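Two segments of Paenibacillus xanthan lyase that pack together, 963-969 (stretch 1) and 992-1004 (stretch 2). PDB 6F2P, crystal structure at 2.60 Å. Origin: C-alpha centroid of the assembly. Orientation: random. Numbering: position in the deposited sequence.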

# COMPACT_ATOMS: atom_id res chain seq x y z
N GLN A 963 -17.86 -9.88 -49.45
CA GLN A 963 -18.80 -10.50 -50.37
C GLN A 963 -20.16 -9.82 -50.29
O GLN A 963 -20.71 -9.63 -49.21
CB GLN A 963 -18.93 -11.99 -50.07
CG GLN A 963 -17.66 -12.75 -50.33
CD GLN A 963 -17.83 -14.24 -50.15
OE1 GLN A 963 -18.67 -14.69 -49.38
NE2 GLN A 963 -17.04 -15.02 -50.89
N VAL A 964 -20.70 -9.44 -51.45
CA VAL A 964 -21.99 -8.76 -51.51
C VAL A 964 -23.11 -9.70 -51.96
O VAL A 964 -23.12 -10.15 -53.11
CB VAL A 964 -21.91 -7.52 -52.43
CG1 VAL A 964 -23.27 -6.88 -52.59
CG2 VAL A 964 -20.90 -6.51 -51.90
N TYR A 965 -24.03 -10.01 -51.05
CA TYR A 965 -25.18 -10.87 -51.37
C TYR A 965 -26.47 -10.07 -51.49
O TYR A 965 -26.59 -8.97 -50.96
CB TYR A 965 -25.38 -11.94 -50.30
CG TYR A 965 -24.25 -12.92 -50.17
CD1 TYR A 965 -23.12 -12.61 -49.42
CD2 TYR A 965 -24.30 -14.16 -50.79
CE1 TYR A 965 -22.08 -13.50 -49.29
CE2 TYR A 965 -23.26 -15.07 -50.66
CZ TYR A 965 -22.15 -14.72 -49.91
OH TYR A 965 -21.11 -15.61 -49.77
N MET A 966 -27.44 -10.64 -52.21
CA MET A 966 -28.77 -10.05 -52.29
C MET A 966 -29.86 -11.12 -52.36
O MET A 966 -29.69 -12.17 -52.99
CB MET A 966 -28.88 -9.10 -53.48
CG MET A 966 -30.25 -8.46 -53.62
SD MET A 966 -30.44 -7.40 -55.06
CE MET A 966 -29.43 -5.99 -54.61
N MET A 967 -30.97 -10.85 -51.69
CA MET A 967 -32.12 -11.74 -51.71
C MET A 967 -33.30 -10.98 -52.29
O MET A 967 -33.36 -9.75 -52.18
CB MET A 967 -32.44 -12.20 -50.29
CG MET A 967 -33.59 -13.18 -50.18
SD MET A 967 -33.75 -13.76 -48.49
CE MET A 967 -32.17 -14.59 -48.29
N TRP A 968 -34.22 -11.70 -52.92
CA TRP A 968 -35.42 -11.09 -53.47
C TRP A 968 -36.57 -12.10 -53.59
O TRP A 968 -36.38 -13.30 -53.39
CB TRP A 968 -35.12 -10.45 -54.84
CG TRP A 968 -34.48 -11.41 -55.82
CD1 TRP A 968 -35.07 -12.49 -56.40
CD2 TRP A 968 -33.15 -11.35 -56.32
NE1 TRP A 968 -34.18 -13.12 -57.24
CE2 TRP A 968 -32.99 -12.44 -57.21
CE3 TRP A 968 -32.06 -10.49 -56.11
CZ2 TRP A 968 -31.79 -12.69 -57.89
CZ3 TRP A 968 -30.87 -10.74 -56.78
CH2 TRP A 968 -30.75 -11.83 -57.66
N ALA A 969 -37.75 -11.59 -53.94
CA ALA A 969 -38.93 -12.42 -54.15
C ALA A 969 -39.12 -12.83 -55.62
O ALA A 969 -39.52 -12.02 -56.46
CB ALA A 969 -40.17 -11.70 -53.63
N ASN A 992 -26.51 -7.16 -64.07
CA ASN A 992 -27.95 -7.41 -64.12
C ASN A 992 -28.29 -8.68 -63.37
O ASN A 992 -27.55 -9.66 -63.44
CB ASN A 992 -28.46 -7.50 -65.57
CG ASN A 992 -28.47 -6.16 -66.28
OD1 ASN A 992 -28.31 -5.11 -65.65
ND2 ASN A 992 -28.69 -6.19 -67.59
N VAL A 993 -29.40 -8.67 -62.64
CA VAL A 993 -29.88 -9.88 -61.97
C VAL A 993 -31.23 -10.34 -62.52
O VAL A 993 -32.10 -9.52 -62.85
CB VAL A 993 -29.93 -9.72 -60.42
CG1 VAL A 993 -28.53 -9.59 -59.86
CG2 VAL A 993 -30.77 -8.51 -60.03
N ASN A 994 -31.41 -11.66 -62.62
CA ASN A 994 -32.65 -12.24 -63.12
C ASN A 994 -33.59 -12.63 -61.97
O ASN A 994 -33.46 -13.71 -61.39
CB ASN A 994 -32.35 -13.46 -63.99
CG ASN A 994 -33.59 -14.07 -64.59
OD1 ASN A 994 -34.68 -13.50 -64.51
ND2 ASN A 994 -33.44 -15.24 -65.20
N GLN A 995 -34.53 -11.74 -61.67
CA GLN A 995 -35.37 -11.86 -60.48
C GLN A 995 -36.57 -12.80 -60.62
O GLN A 995 -37.37 -12.92 -59.69
CB GLN A 995 -35.84 -10.49 -60.00
CG GLN A 995 -34.80 -9.74 -59.20
CD GLN A 995 -35.30 -8.41 -58.70
OE1 GLN A 995 -36.39 -7.97 -59.07
NE2 GLN A 995 -34.52 -7.76 -57.84
N GLN A 996 -36.71 -13.45 -61.76
CA GLN A 996 -37.73 -14.50 -61.86
C GLN A 996 -37.09 -15.86 -61.57
O GLN A 996 -37.38 -16.85 -62.24
CB GLN A 996 -38.46 -14.46 -63.21
CG GLN A 996 -37.58 -14.60 -64.43
CD GLN A 996 -38.38 -14.68 -65.71
OE1 GLN A 996 -39.23 -13.83 -65.98
NE2 GLN A 996 -38.12 -15.72 -66.50
N GLY A 997 -36.23 -15.87 -60.56
CA GLY A 997 -35.49 -17.06 -60.18
C GLY A 997 -34.56 -16.77 -59.02
O GLY A 997 -34.26 -15.61 -58.73
N ASN A 998 -34.11 -17.82 -58.34
CA ASN A 998 -33.22 -17.70 -57.18
C ASN A 998 -33.73 -16.76 -56.09
O ASN A 998 -32.97 -15.96 -55.53
CB ASN A 998 -31.81 -17.29 -57.63
CG ASN A 998 -31.22 -18.25 -58.64
OD1 ASN A 998 -30.81 -17.84 -59.74
ND2 ASN A 998 -31.16 -19.53 -58.28
N GLY A 999 -35.01 -16.87 -55.78
CA GLY A 999 -35.59 -16.08 -54.70
C GLY A 999 -35.47 -16.80 -53.38
O GLY A 999 -35.36 -18.02 -53.34
N GLY A 1000 -35.47 -16.03 -52.29
CA GLY A 1000 -35.41 -16.61 -50.96
C GLY A 1000 -34.01 -16.92 -50.47
O GLY A 1000 -33.79 -17.12 -49.28
N VAL A 1001 -33.06 -16.96 -51.40
CA VAL A 1001 -31.67 -17.27 -51.07
C VAL A 1001 -30.78 -16.03 -51.17
O VAL A 1001 -31.16 -15.03 -51.80
CB VAL A 1001 -31.11 -18.37 -51.98
CG1 VAL A 1001 -31.71 -19.71 -51.61
CG2 VAL A 1001 -31.39 -18.02 -53.44
N TRP A 1002 -29.61 -16.11 -50.55
CA TRP A 1002 -28.61 -15.05 -50.67
C TRP A 1002 -27.82 -15.24 -51.96
O TRP A 1002 -27.11 -16.23 -52.12
CB TRP A 1002 -27.66 -15.04 -49.47
CG TRP A 1002 -28.25 -14.45 -48.24
CD1 TRP A 1002 -28.45 -15.08 -47.04
CD2 TRP A 1002 -28.74 -13.11 -48.08
NE1 TRP A 1002 -29.03 -14.21 -46.14
CE2 TRP A 1002 -29.22 -13.00 -46.76
CE3 TRP A 1002 -28.82 -12.00 -48.92
CZ2 TRP A 1002 -29.76 -11.81 -46.26
CZ3 TRP A 1002 -29.36 -10.82 -48.43
CH2 TRP A 1002 -29.82 -10.74 -47.11
N ASN A 1003 -27.96 -14.29 -52.87
CA ASN A 1003 -27.30 -14.38 -54.16
C ASN A 1003 -26.03 -13.56 -54.18
O ASN A 1003 -26.06 -12.35 -53.96
CB ASN A 1003 -28.25 -13.95 -55.28
CG ASN A 1003 -29.36 -14.96 -55.52
OD1 ASN A 1003 -29.09 -16.14 -55.72
ND2 ASN A 1003 -30.61 -14.50 -55.47
N LEU A 1004 -24.91 -14.22 -54.45
CA LEU A 1004 -23.63 -13.53 -54.49
C LEU A 1004 -23.53 -12.64 -55.73
O LEU A 1004 -23.51 -13.13 -56.85
CB LEU A 1004 -22.49 -14.53 -54.45
CG LEU A 1004 -21.10 -13.93 -54.32
CD1 LEU A 1004 -21.08 -12.95 -53.16
CD2 LEU A 1004 -20.06 -15.02 -54.12

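What does the beginning of stretch 2 offer to its partner? It supplies one wall of a pocket for the indole of Trp968, the residue with the most area covered in this contact. Asn992 stays out of reach, but the side chain of Val993 points toward stretch 1, and its CB lies 3.6 Å from CH2 of Trp968, an apolar contact at the far end of the ring. Gln995 then lays its aliphatic portion over one face of the indole: Gln995 CG sits 3.6 Å from the centroid of the Trp968 five-membered ring and almost on the ring normal, a CH-pi contact. Its OE1 and NE2 are hydrogen-bonded elsewhere in the structure.

How is the polar edge of that indole satisfied? Trp968 NE1 donates a nearly straight hydrogen bond to Gly997 O, 2.9 Å away and close to the ring plane, where the N-H points. Buried as the tryptophan is, its one polar side-chain group thus keeps a partner.

How does the chain pass Trp968 at the next turn? At Gly999 the backbone passes close to stretch 1, with its CA 3.2 Å from Trp968 O; a CB there would fall about 3.0 Å from the same oxygen, a tight fit. Gly1000 has a positive phi, and at its backbone angles a CB would be jammed against the preceding carbonyl oxygen. Gly1000 N donates to Trp968 O at 3.1 Å, so Trp968 is bound through its main chain as well as its ring.

What does Trp1002 meet as the chain comes alongside stretch 1? Just before it, Val1001 points its side chain away while its O makes a CA-H...O contact with Met967 CA at 3.4 Å. The Trp1002 indole receives the terminal methyl of Met967: Met967 CE stands 3.6 Å from the centroid of the five-membered ring, over its face. Tyr965 CB adds an apolar contact, 3.7 Å from Trp1002 CE3.

How do the strands finally join? They run antiparallel, with Met966 and Asn1003 as a hydrogen-bonded pair: Met966 N donates to Asn1003 O at 2.8 Å, and Asn1003 N to Met966 O at 2.7 Å. The Asn1003 side chain covers the Trp968 face opposite Gln995, its ND2 3.2 Å from Trp968 CZ2; the hydrogen bond of Asn1003 ND2 is to Asn998 O, at 2.8 Å, and ties the loop to the strand. Next, Tyr965 and Leu1004 form a non-hydrogen-bonded pair sharing a sheet face, and Leu1004 CD1 rests 3.9 Å from the centroid of the Tyr965 ring.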